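Local coordinates for putative glutathionylspermidine synthase (Methylobacillus flagellatus, PDB 3N6X), which probably acts as an ATP-dependent ligase of the circularly permuted ATP-grasp family, although its substrates are not established, at residues V140-I144 with L309-T315; F101-Y106 with G314-A318; L164-S168 with Y274-D278. All blocks are in the same frame, centred on the assembly; numbering follows the deposited sequence.

Contact 1 (V140-I144 with L309-T315); sequences VYAHI and LANAVGT
Both polar atoms of the Asn311 side chain bind the backbone of Ile144. ND2 donates to Ile144 O at 2.9 Å along a nearly straight line (169° at the hydrogen), meeting an oxygen lone pair. OD1 accepts from Ile144 N at 3.0 Å, that donor lying 19° from the plane of the amide carbonyl. The torsion about CA and CB (chi1 -70°) sets CG beside the backbone N and brings the amide to the 140-144 loop; ND2 is also hydrogen-bonded to Leu164 O, in a different loop. With an alanine here, Ile144 N and O would probably lose these buried mates, and Leu164 O one of its donors. Packing is dense next to the amide: Ala310 CB lies 3.5 Å from the centroid of the His143 ring in a CH-pi contact, and Val140 CG1 covers the opposite face. A backbone bond joins Ala312 N to Tyr141 O at 2.8 Å, and Thr315 CG2 presses on the same oxygen at 3.3 Å. Leu309 and Val313 form the looser side, buried too: they turn from 140-144 to Tyr302. An asparagine after a cis peptide, just past strand 308-310, thus offers its amide as a peptide-like partner where strand 144-151 of another sheet begins.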
ATOM      1  N   VAL A 140     -11.190  -2.214  15.194  1.00 29.86           N
ATOM      2  CA  VAL A 140     -10.360  -1.835  14.056  1.00 29.06           C
ATOM      3  C   VAL A 140      -8.885  -2.007  14.385  1.00 32.15           C
ATOM      4  O   VAL A 140      -8.393  -1.415  15.344  1.00 32.17           O
ATOM      5  CB  VAL A 140     -10.689  -0.396  13.555  1.00 32.23           C
ATOM      6  CG1 VAL A 140      -9.780   0.007  12.390  1.00 31.54           C
ATOM      7  CG2 VAL A 140     -12.167  -0.283  13.156  1.00 31.45           C
ATOM      8  N   TYR A 141      -8.174  -2.807  13.581  1.00 28.01           N
ATOM      9  CA  TYR A 141      -6.736  -3.029  13.767  1.00 26.61           C
ATOM     10  C   TYR A 141      -5.957  -2.296  12.712  1.00 31.02           C
ATOM     11  O   TYR A 141      -4.950  -1.659  13.028  1.00 30.16           O
ATOM     12  CB  TYR A 141      -6.398  -4.522  13.731  1.00 25.73           C
ATOM     13  CG  TYR A 141      -6.856  -5.277  14.960  1.00 25.93           C
ATOM     14  CD1 TYR A 141      -8.195  -5.646  15.122  1.00 26.68           C
ATOM     15  CD2 TYR A 141      -5.950  -5.641  15.961  1.00 25.93           C
ATOM     16  CE1 TYR A 141      -8.629  -6.307  16.273  1.00 26.56           C
ATOM     17  CE2 TYR A 141      -6.372  -6.335  17.105  1.00 25.94           C
ATOM     18  CZ  TYR A 141      -7.707  -6.686  17.244  1.00 30.10           C
ATOM     19  OH  TYR A 141      -8.129  -7.387  18.351  1.00 32.59           O
ATOM     20  N   ALA A 142      -6.409  -2.403  11.440  1.00 27.44           N
ATOM     21  CA  ALA A 142      -5.779  -1.739  10.316  1.00 27.16           C
ATOM     22  C   ALA A 142      -6.633  -0.550   9.926  1.00 31.30           C
ATOM     23  O   ALA A 142      -7.535  -0.675   9.087  1.00 31.09           O
ATOM     24  CB  ALA A 142      -5.634  -2.702   9.133  1.00 27.69           C
ATOM     25  N   HIS A 143      -6.375   0.602  10.574  1.00 27.12           N
ATOM     26  CA  HIS A 143      -7.078   1.879  10.329  1.00 26.01           C
ATOM     27  C   HIS A 143      -6.763   2.342   8.921  1.00 30.00           C
ATOM     28  O   HIS A 143      -7.614   2.927   8.255  1.00 28.57           O
ATOM     29  CB  HIS A 143      -6.659   2.936  11.388  1.00 25.48           C
ATOM     30  CG  HIS A 143      -6.914   2.477  12.787  1.00 28.01           C
ATOM     31  ND1 HIS A 143      -6.105   1.524  13.393  1.00 29.65           N
ATOM     32  CD2 HIS A 143      -7.945   2.762  13.616  1.00 29.59           C
ATOM     33  CE1 HIS A 143      -6.650   1.291  14.583  1.00 29.19           C
ATOM     34  NE2 HIS A 143      -7.759   2.012  14.763  1.00 29.27           N
ATOM     35  N   ILE A 144      -5.541   2.023   8.447  1.00 28.10           N
ATOM     36  CA  ILE A 144      -5.116   2.249   7.072  1.00 27.78           C
ATOM     37  C   ILE A 144      -4.587   0.922   6.509  1.00 32.34           C
ATOM     38  O   ILE A 144      -3.685   0.306   7.103  1.00 30.39           O
ATOM     39  CB  ILE A 144      -4.049   3.359   6.944  1.00 30.85           C
ATOM     40  CG1 ILE A 144      -4.444   4.635   7.721  1.00 31.29           C
ATOM     41  CG2 ILE A 144      -3.738   3.657   5.442  1.00 30.10           C
ATOM     42  CD1 ILE A 144      -3.373   5.669   7.738  1.00 39.02           C
ATOM     43  N   LEU A 309      -3.892   3.287  19.553  1.00 28.15           N
ATOM     44  CA  LEU A 309      -2.791   3.241  18.587  1.00 27.95           C
ATOM     45  C   LEU A 309      -3.356   2.859  17.238  1.00 30.65           C
ATOM     46  O   LEU A 309      -4.216   1.979  17.151  1.00 29.54           O
ATOM     47  CB  LEU A 309      -1.697   2.236  19.015  1.00 28.48           C
ATOM     48  CG  LEU A 309      -0.971   2.547  20.354  1.00 34.12           C
ATOM     49  CD1 LEU A 309       0.073   1.503  20.658  1.00 34.14           C
ATOM     50  CD2 LEU A 309      -0.338   3.927  20.339  1.00 34.95           C
ATOM     51  N   ALA A 310      -2.944   3.564  16.202  1.00 27.85           N
ATOM     52  CA  ALA A 310      -3.424   3.318  14.849  1.00 28.53           C
ATOM     53  C   ALA A 310      -2.252   3.396  13.878  1.00 31.84           C
ATOM     54  O   ALA A 310      -1.599   4.421  13.825  1.00 33.39           O
ATOM     55  CB  ALA A 310      -4.487   4.344  14.479  1.00 29.81           C
ATOM     56  N   ASN A 311      -1.917   2.299  13.172  1.00 27.60           N
ATOM     57  CA  ASN A 311      -2.614   1.005  13.254  1.00 26.36           C
ATOM     58  C   ASN A 311      -2.324   0.300  14.586  1.00 29.73           C
ATOM     59  O   ASN A 311      -1.346   0.628  15.275  1.00 28.44           O
ATOM     60  CB  ASN A 311      -2.215   0.110  12.081  1.00 22.64           C
ATOM     61  CG  ASN A 311      -2.750   0.569  10.740  1.00 36.50           C
ATOM     62  OD1 ASN A 311      -3.548   1.505  10.635  1.00 32.93           O
ATOM     63  ND2 ASN A 311      -2.370  -0.120   9.692  1.00 26.78           N
ATOM     64  N   ALA A 312      -3.217  -0.606  14.981  1.00 26.87           N
ATOM     65  CA  ALA A 312      -3.077  -1.376  16.205  1.00 27.01           C
ATOM     66  C   ALA A 312      -1.765  -2.138  16.221  1.00 33.71           C
ATOM     67  O   ALA A 312      -1.197  -2.416  15.161  1.00 34.22           O
ATOM     68  CB  ALA A 312      -4.233  -2.357  16.327  1.00 27.34           C
ATOM     69  N   VAL A 313      -1.299  -2.506  17.423  1.00 30.71           N
ATOM     70  CA  VAL A 313      -0.140  -3.366  17.610  1.00 29.95           C
ATOM     71  C   VAL A 313      -0.569  -4.811  17.196  1.00 33.40           C
ATOM     72  O   VAL A 313      -1.696  -5.215  17.477  1.00 30.31           O
ATOM     73  CB  VAL A 313       0.332  -3.310  19.108  1.00 33.13           C
ATOM     74  CG1 VAL A 313       1.329  -4.428  19.428  1.00 32.21           C
ATOM     75  CG2 VAL A 313       0.927  -1.943  19.451  1.00 32.57           C
ATOM     76  N   GLY A 314       0.316  -5.534  16.508  1.00 31.35           N
ATOM     77  CA  GLY A 314       0.072  -6.926  16.124  1.00 30.51           C
ATOM     78  C   GLY A 314      -0.674  -7.167  14.823  1.00 33.52           C
ATOM     79  O   GLY A 314      -1.171  -8.278  14.602  1.00 30.96           O
ATOM     80  N   THR A 315      -0.742  -6.152  13.929  1.00 30.55           N
ATOM     81  CA  THR A 315      -1.417  -6.334  12.630  1.00 30.80           C
ATOM     82  C   THR A 315      -0.567  -7.153  11.656  1.00 34.63           C
ATOM     83  O   THR A 315      -1.098  -7.668  10.668  1.00 34.32           O
ATOM     84  CB  THR A 315      -1.799  -4.983  11.997  1.00 35.00           C
ATOM     85  OG1 THR A 315      -0.608  -4.238  11.741  1.00 39.42           O
ATOM     86  CG2 THR A 315      -2.767  -4.184  12.856  1.00 27.19           C
TER

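Contact 2 (F101-Y106 with G314-A318)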
ATOM      1  N   PHE A 101     -10.400 -11.014  10.968  1.00 25.86           N
ATOM      2  CA  PHE A 101      -9.395 -12.050  11.214  1.00 25.78           C
ATOM      3  C   PHE A 101      -8.518 -11.659  12.403  1.00 30.73           C
ATOM      4  O   PHE A 101      -8.313 -12.474  13.301  1.00 30.98           O
ATOM      5  CB  PHE A 101      -8.522 -12.284   9.964  1.00 26.24           C
ATOM      6  CG  PHE A 101      -7.283 -13.101  10.246  1.00 26.08           C
ATOM      7  CD1 PHE A 101      -7.376 -14.463  10.529  1.00 28.55           C
ATOM      8  CD2 PHE A 101      -6.028 -12.506  10.262  1.00 27.27           C
ATOM      9  CE1 PHE A 101      -6.234 -15.213  10.830  1.00 29.56           C
ATOM     10  CE2 PHE A 101      -4.883 -13.251  10.576  1.00 30.79           C
ATOM     11  CZ  PHE A 101      -4.991 -14.606  10.845  1.00 29.21           C
ATOM     12  N   LEU A 102      -8.046 -10.384  12.428  1.00 27.91           N
ATOM     13  CA  LEU A 102      -7.195  -9.847  13.505  1.00 27.23           C
ATOM     14  C   LEU A 102      -7.907  -9.827  14.860  1.00 32.90           C
ATOM     15  O   LEU A 102      -7.321 -10.226  15.855  1.00 34.04           O
ATOM     16  CB  LEU A 102      -6.621  -8.467  13.133  1.00 26.11           C
ATOM     17  CG  LEU A 102      -5.497  -8.518  12.089  1.00 29.28           C
ATOM     18  CD1 LEU A 102      -5.286  -7.154  11.427  1.00 27.83           C
ATOM     19  CD2 LEU A 102      -4.178  -9.049  12.706  1.00 28.98           C
ATOM     20  N   HIS A 103      -9.189  -9.460  14.886  1.00 29.92           N
ATOM     21  CA  HIS A 103      -9.975  -9.555  16.107  1.00 29.91           C
ATOM     22  C   HIS A 103     -10.089 -11.036  16.536  1.00 34.36           C
ATOM     23  O   HIS A 103      -9.960 -11.349  17.718  1.00 34.75           O
ATOM     24  CB  HIS A 103     -11.375  -8.942  15.909  1.00 30.63           C
ATOM     25  CG  HIS A 103     -12.257  -9.120  17.096  1.00 34.76           C
ATOM     26  ND1 HIS A 103     -12.211  -8.241  18.167  1.00 37.33           N
ATOM     27  CD2 HIS A 103     -13.109 -10.130  17.397  1.00 37.86           C
ATOM     28  CE1 HIS A 103     -13.058  -8.721  19.066  1.00 37.34           C
ATOM     29  NE2 HIS A 103     -13.627  -9.854  18.649  1.00 37.84           N
ATOM     30  N   ASP A 104     -10.316 -11.935  15.574  1.00 30.52           N
ATOM     31  CA  ASP A 104     -10.461 -13.361  15.873  1.00 29.54           C
ATOM     32  C   ASP A 104      -9.171 -14.004  16.448  1.00 32.74           C
ATOM     33  O   ASP A 104      -9.256 -14.660  17.489  1.00 32.08           O
ATOM     34  CB  ASP A 104     -10.968 -14.123  14.643  1.00 30.81           C
ATOM     35  CG  ASP A 104     -11.455 -15.534  14.915  1.00 31.45           C
ATOM     36  OD1 ASP A 104     -11.954 -15.785  16.024  1.00 31.31           O
ATOM     37  OD2 ASP A 104     -11.426 -16.350  13.991  1.00 37.52           O
ATOM     38  N   VAL A 105      -7.967 -13.774  15.809  1.00 29.28           N
ATOM     39  CA  VAL A 105      -6.698 -14.365  16.308  1.00 30.18           C
ATOM     40  C   VAL A 105      -6.332 -13.961  17.713  1.00 34.60           C
ATOM     41  O   VAL A 105      -5.576 -14.686  18.381  1.00 34.09           O
ATOM     42  CB  VAL A 105      -5.469 -14.214  15.377  1.00 34.69           C
ATOM     43  CG1 VAL A 105      -5.540 -15.166  14.228  1.00 35.58           C
ATOM     44  CG2 VAL A 105      -5.260 -12.773  14.917  1.00 34.08           C
ATOM     45  N   TYR A 106      -6.737 -12.747  18.121  1.00 30.92           N
ATOM     46  CA  TYR A 106      -6.406 -12.228  19.448  1.00 29.83           C
ATOM     47  C   TYR A 106      -7.569 -12.409  20.427  1.00 34.54           C
ATOM     48  O   TYR A 106      -7.512 -11.914  21.553  1.00 34.49           O
ATOM     49  CB  TYR A 106      -5.959 -10.763  19.351  1.00 29.43           C
ATOM     50  CG  TYR A 106      -4.650 -10.599  18.610  1.00 28.42           C
ATOM     51  CD1 TYR A 106      -3.497 -11.238  19.047  1.00 29.82           C
ATOM     52  CD2 TYR A 106      -4.553  -9.764  17.497  1.00 28.36           C
ATOM     53  CE1 TYR A 106      -2.286 -11.085  18.376  1.00 30.55           C
ATOM     54  CE2 TYR A 106      -3.342  -9.597  16.821  1.00 28.55           C
ATOM     55  CZ  TYR A 106      -2.212 -10.265  17.263  1.00 32.32           C
ATOM     56  OH  TYR A 106      -1.015 -10.131  16.611  1.00 28.90           O
ATOM     57  N   GLY A 314       0.316  -5.534  16.508  1.00 31.35           N
ATOM     58  CA  GLY A 314       0.072  -6.926  16.124  1.00 30.51           C
ATOM     59  C   GLY A 314      -0.674  -7.167  14.823  1.00 33.52           C
ATOM     60  O   GLY A 314      -1.171  -8.278  14.602  1.00 30.96           O
ATOM     61  N   THR A 315      -0.742  -6.152  13.929  1.00 30.55           N
ATOM     62  CA  THR A 315      -1.417  -6.334  12.630  1.00 30.80           C
ATOM     63  C   THR A 315      -0.567  -7.153  11.656  1.00 34.63           C
ATOM     64  O   THR A 315      -1.098  -7.668  10.668  1.00 34.32           O
ATOM     65  CB  THR A 315      -1.799  -4.983  11.997  1.00 35.00           C
ATOM     66  OG1 THR A 315      -0.608  -4.238  11.741  1.00 39.42           O
ATOM     67  CG2 THR A 315      -2.767  -4.184  12.856  1.00 27.19           C
ATOM     68  N   GLY A 316       0.747  -7.236  11.926  1.00 30.09           N
ATOM     69  CA  GLY A 316       1.711  -7.920  11.069  1.00 29.83           C
ATOM     70  C   GLY A 316       1.396  -9.377  10.780  1.00 34.72           C
ATOM     71  O   GLY A 316       1.836  -9.913   9.763  1.00 33.80           O
ATOM     72  N   VAL A 317       0.643 -10.040  11.683  1.00 30.86           N
ATOM     73  CA  VAL A 317       0.258 -11.430  11.497  1.00 29.95           C
ATOM     74  C   VAL A 317      -0.699 -11.600  10.289  1.00 34.49           C
ATOM     75  O   VAL A 317      -0.714 -12.662   9.676  1.00 34.57           O
ATOM     76  CB  VAL A 317      -0.285 -12.073  12.810  1.00 33.10           C
ATOM     77  CG1 VAL A 317      -1.667 -11.527  13.185  1.00 31.85           C
ATOM     78  CG2 VAL A 317      -0.312 -13.594  12.709  1.00 33.34           C
ATOM     79  N   ALA A 318      -1.437 -10.531   9.911  1.00 29.88           N
ATOM     80  CA  ALA A 318      -2.397 -10.585   8.796  1.00 28.72           C
ATOM     81  C   ALA A 318      -1.780 -10.289   7.406  1.00 32.28           C
ATOM     82  O   ALA A 318      -2.308 -10.760   6.394  1.00 32.17           O
ATOM     83  CB  ALA A 318      -3.562  -9.659   9.064  1.00 29.23           C
TER
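The C-terminal end of helix 81-105 packs here against the short, weakly bonded helix 316-319, with Leu102 as the main apolar wedge. Its branch CD2 does most of the touching, lying 3.6 Å from Val317 CG1 and 3.7 Å from Ala318 CB. Leu102 and Val317 run past each other in opposite senses, so the contact is made alongside rather than end on. The other branch, CD1, rests near Thr315 CB. Val105 instead meets Val317 tip to tip, CG2 to CG1 at a looser 4.2 Å. One methyl of Val317 serves both residues because CG1 stands between its backbone N and carbonyl carbon (chi1 71°), pointing at the longer helix. Phe101 adds a ring edge: Ala318 CB sits near the ring plane, 4.0 Å from CD2, while Met330 and Tyr334 of helix 327-335 also touch this side chain.

The polar element falls where helix 81-105 ends, Tyr106 being the first residue to leave helical backbone angles. Tyr106 OH donates to Gly314 O at 2.7 Å, in the carbonyl plane and on a lone pair, with a C=O...donor angle of 117°. Gly314 has a positive phi (87°), and a beta carbon at this position would lie 2.6 Å from Tyr106 OH, too close for any residue with a side chain. Arg128 N is a second hydrogen-bonding partner of Tyr106 OH, so the hydroxyl is gripped twice, and the ring stacks on Tyr127.

Contact 3 (L164-S168 with Y274-D278); sequences LRTPS and YRRID. With SO4 (sulfate ion), chain B.
Sulfate oxygen O4 is held twice by Thr166, the residue with the largest share of the protein contact: the backbone N donates at 2.7 Å and OG1 more distantly at 3.2 Å. Arg165 N donates to a second sulfate oxygen, O2, at 2.7 Å. The ion probably comes from the crystallisation liquor; its setting among consecutive backbone N-H groups is consistent with a site for an anion such as phosphate. With OG1 turned to the sulfate (chi1 57°), the methyl CG2 is left to face Arg275, whose NH1 lies 3.5 Å away, the two side chains crossing at about a right angle. That NH1 bonds within its own segment to Ile277 O, while NE and NH2 of Arg275 reach Asn311 O and Ala312 O. No direct hydrogen bond spans the two segments; water does. One molecule donates to both Arg165 O and Arg275 O, and another donates to Pro167 O at 2.7 Å while hydrogen-bonding Tyr274 OH. Pro167 O also lies over the centre of one face of the Arg276 guanidinium, 3.8 Å above its plane. Arg276 NH1 bonds Tyr274 OH at 3.0 Å, NH2 pairs with Glu234, and the buried NE lacks a partner. The loop linking strand 157-163 to helix 170-183 thus lies across the end of strand 268-275, beside helix 232-242, with Arg165 bridging to Asp319 at helix 316-319.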
ATOM      1  N   LEU A 164      -0.527  -3.593   6.086  1.00 30.45           N
ATOM      2  CA  LEU A 164      -1.312  -3.270   7.275  1.00 30.32           C
ATOM      3  C   LEU A 164      -0.490  -2.761   8.463  1.00 35.38           C
ATOM      4  O   LEU A 164      -1.044  -2.597   9.557  1.00 34.31           O
ATOM      5  CB  LEU A 164      -2.123  -4.530   7.716  1.00 29.91           C
ATOM      6  CG  LEU A 164      -2.827  -5.352   6.624  1.00 32.58           C
ATOM      7  CD1 LEU A 164      -3.298  -6.671   7.180  1.00 32.79           C
ATOM      8  CD2 LEU A 164      -3.997  -4.609   6.046  1.00 31.02           C
ATOM      9  N   ARG A 165       0.821  -2.587   8.288  1.00 33.39           N
ATOM     10  CA  ARG A 165       1.702  -2.180   9.389  1.00 33.71           C
ATOM     11  C   ARG A 165       1.770  -0.645   9.521  1.00 39.35           C
ATOM     12  O   ARG A 165       1.125  -0.082  10.420  1.00 40.18           O
ATOM     13  CB  ARG A 165       3.097  -2.835   9.243  1.00 32.21           C
ATOM     14  CG  ARG A 165       3.028  -4.356   9.446  1.00 36.35           C
ATOM     15  CD  ARG A 165       4.229  -5.090   8.912  1.00 33.56           C
ATOM     16  NE  ARG A 165       3.899  -6.482   8.621  1.00 38.26           N
ATOM     17  CZ  ARG A 165       4.775  -7.480   8.630  1.00 48.35           C
ATOM     18  NH1 ARG A 165       6.047  -7.252   8.927  1.00 36.48           N
ATOM     19  NH2 ARG A 165       4.383  -8.715   8.358  1.00 35.77           N
ATOM     20  N   THR A 166       2.510   0.027   8.616  1.00 34.71           N
ATOM     21  CA  THR A 166       2.567   1.508   8.529  1.00 34.97           C
ATOM     22  C   THR A 166       2.468   1.880   7.014  1.00 38.81           C
ATOM     23  O   THR A 166       3.457   2.378   6.444  1.00 38.44           O
ATOM     24  CB  THR A 166       3.891   2.063   9.178  1.00 36.12           C
ATOM     25  OG1 THR A 166       5.018   1.469   8.521  1.00 39.39           O
ATOM     26  CG2 THR A 166       3.968   1.824  10.696  1.00 28.32           C
ATOM     27  N   PRO A 167       1.354   1.480   6.300  1.00 34.07           N
ATOM     28  CA  PRO A 167       1.291   1.714   4.838  1.00 33.38           C
ATOM     29  C   PRO A 167       1.647   3.135   4.415  1.00 37.94           C
ATOM     30  O   PRO A 167       1.279   4.107   5.093  1.00 36.21           O
ATOM     31  CB  PRO A 167      -0.156   1.338   4.473  1.00 34.48           C
ATOM     32  CG  PRO A 167      -0.885   1.305   5.765  1.00 38.75           C
ATOM     33  CD  PRO A 167       0.103   0.870   6.787  1.00 34.66           C
ATOM     34  N   SER A 168       2.400   3.254   3.318  1.00 35.85           N
ATOM     35  CA  SER A 168       2.869   4.555   2.841  1.00 35.94           C
ATOM     36  C   SER A 168       2.603   4.754   1.354  1.00 39.83           C
ATOM     37  O   SER A 168       2.234   3.809   0.660  1.00 39.16           O
ATOM     38  CB  SER A 168       4.358   4.714   3.136  1.00 40.55           C
ATOM     39  OG  SER A 168       5.105   3.673   2.524  1.00 54.64           O
ATOM     40  N   TYR A 274      -1.399   8.164  15.797  1.00 26.66           N
ATOM     41  CA  TYR A 274      -1.237   7.606  14.475  1.00 25.92           C
ATOM     42  C   TYR A 274       0.226   7.217  14.414  1.00 30.48           C
ATOM     43  O   TYR A 274       1.092   8.088  14.339  1.00 27.74           O
ATOM     44  CB  TYR A 274      -1.619   8.659  13.407  1.00 26.72           C
ATOM     45  CG  TYR A 274      -1.291   8.304  11.968  1.00 27.11           C
ATOM     46  CD1 TYR A 274      -1.257   6.977  11.543  1.00 29.13           C
ATOM     47  CD2 TYR A 274      -1.148   9.296  11.005  1.00 27.31           C
ATOM     48  CE1 TYR A 274      -0.946   6.647  10.223  1.00 29.69           C
ATOM     49  CE2 TYR A 274      -0.869   8.980   9.673  1.00 27.99           C
ATOM     50  CZ  TYR A 274      -0.757   7.653   9.289  1.00 36.14           C
ATOM     51  OH  TYR A 274      -0.470   7.339   7.977  1.00 35.22           O
ATOM     52  N   ARG A 275       0.519   5.926  14.650  1.00 31.70           N
ATOM     53  CA  ARG A 275       1.917   5.491  14.737  1.00 32.67           C
ATOM     54  C   ARG A 275       2.549   5.190  13.393  1.00 36.58           C
ATOM     55  O   ARG A 275       2.008   4.405  12.607  1.00 36.14           O
ATOM     56  CB  ARG A 275       2.117   4.325  15.755  1.00 33.93           C
ATOM     57  CG  ARG A 275       1.354   3.051  15.441  1.00 41.43           C
ATOM     58  CD  ARG A 275       2.209   1.812  15.630  1.00 44.89           C
ATOM     59  NE  ARG A 275       1.493   0.601  15.219  1.00 43.90           N
ATOM     60  CZ  ARG A 275       1.874  -0.186  14.212  1.00 62.09           C
ATOM     61  NH1 ARG A 275       2.988   0.078  13.540  1.00 45.28           N
ATOM     62  NH2 ARG A 275       1.154  -1.256  13.887  1.00 51.70           N
ATOM     63  N   ARG A 276       3.685   5.833  13.113  1.00 32.29           N
ATOM     64  CA  ARG A 276       4.449   5.552  11.905  1.00 31.50           C
ATOM     65  C   ARG A 276       5.795   4.930  12.297  1.00 35.25           C
ATOM     66  O   ARG A 276       6.808   5.109  11.623  1.00 35.63           O
ATOM     67  CB  ARG A 276       4.586   6.806  11.010  1.00 29.02           C
ATOM     68  CG  ARG A 276       3.247   7.266  10.377  1.00 29.06           C
ATOM     69  CD  ARG A 276       2.653   6.261   9.374  1.00 32.51           C
ATOM     70  NE  ARG A 276       3.510   6.092   8.194  1.00 32.96           N
ATOM     71  CZ  ARG A 276       3.338   6.739   7.048  1.00 41.38           C
ATOM     72  NH1 ARG A 276       2.308   7.563   6.892  1.00 31.60           N
ATOM     73  NH2 ARG A 276       4.187   6.562   6.046  1.00 26.08           N
ATOM     74  N   ILE A 277       5.779   4.194  13.403  1.00 32.46           N
ATOM     75  CA  ILE A 277       6.919   3.451  13.942  1.00 33.50           C
ATOM     76  C   ILE A 277       6.501   1.973  14.024  1.00 40.31           C
ATOM     77  O   ILE A 277       5.335   1.696  14.295  1.00 40.60           O
ATOM     78  CB  ILE A 277       7.306   4.016  15.352  1.00 36.35           C
ATOM     79  CG1 ILE A 277       7.782   5.481  15.252  1.00 36.40           C
ATOM     80  CG2 ILE A 277       8.344   3.150  16.029  1.00 38.21           C
ATOM     81  CD1 ILE A 277       8.289   6.079  16.520  1.00 44.48           C
ATOM     82  N   ASP A 278       7.437   1.027  13.783  1.00 37.91           N
ATOM     83  CA  ASP A 278       7.128  -0.407  13.892  1.00 38.05           C
ATOM     84  C   ASP A 278       6.841  -0.786  15.332  1.00 41.70           C
ATOM     85  O   ASP A 278       7.417  -0.189  16.246  1.00 40.81           O
ATOM     86  CB  ASP A 278       8.293  -1.251  13.363  1.00 41.04           C
ATOM     87  CG  ASP A 278       8.446  -1.232  11.855  1.00 62.78           C
ATOM     88  OD1 ASP A 278       7.405  -1.302  11.146  1.00 65.00           O
ATOM     89  OD2 ASP A 278       9.604  -1.231  11.379  1.00 72.70           O
TER
HETATM   90  S   SO4 B 474       3.465  -1.652   5.480  0.70 48.62           S
HETATM   91  O1  SO4 B 474       3.171  -1.058   4.191  0.70 53.58           O
HETATM   92  O2  SO4 B 474       2.274  -2.275   6.019  0.70 51.94           O
HETATM   93  O3  SO4 B 474       4.516  -2.633   5.309  0.70 55.94           O
HETATM   94  O4  SO4 B 474       3.942  -0.643   6.382  0.70 53.42           O
HETATM   95  O   HOH W   1       0.472   2.472  11.493  1.00 34.86           O
HETATM   96  O   HOH W   2       0.151   4.777   7.490  1.00 36.12           O

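Overall arrangement
Contacts 1 and 2 are wholly buried and share Gly314 and Thr315, so 309-318 meets the 140-144 loop first and helix 81-105 next; Tyr141 touches both Leu102 and Tyr106. Contact 3 is only partly buried. It reaches the same sheet as contact 1, whose strand 308-310 runs parallel to 268-275, and Leu164 O receives Thr315 OG1, joining contact 3 to the residue shared by the other two. Their chemistry follows their place: direct amide and backbone bonds where two sheets approach in contact 1, methyl packing between helices with one phenol bond beside their ends in contact 2, and arginines, waters and a bound anion in the more open contact 3.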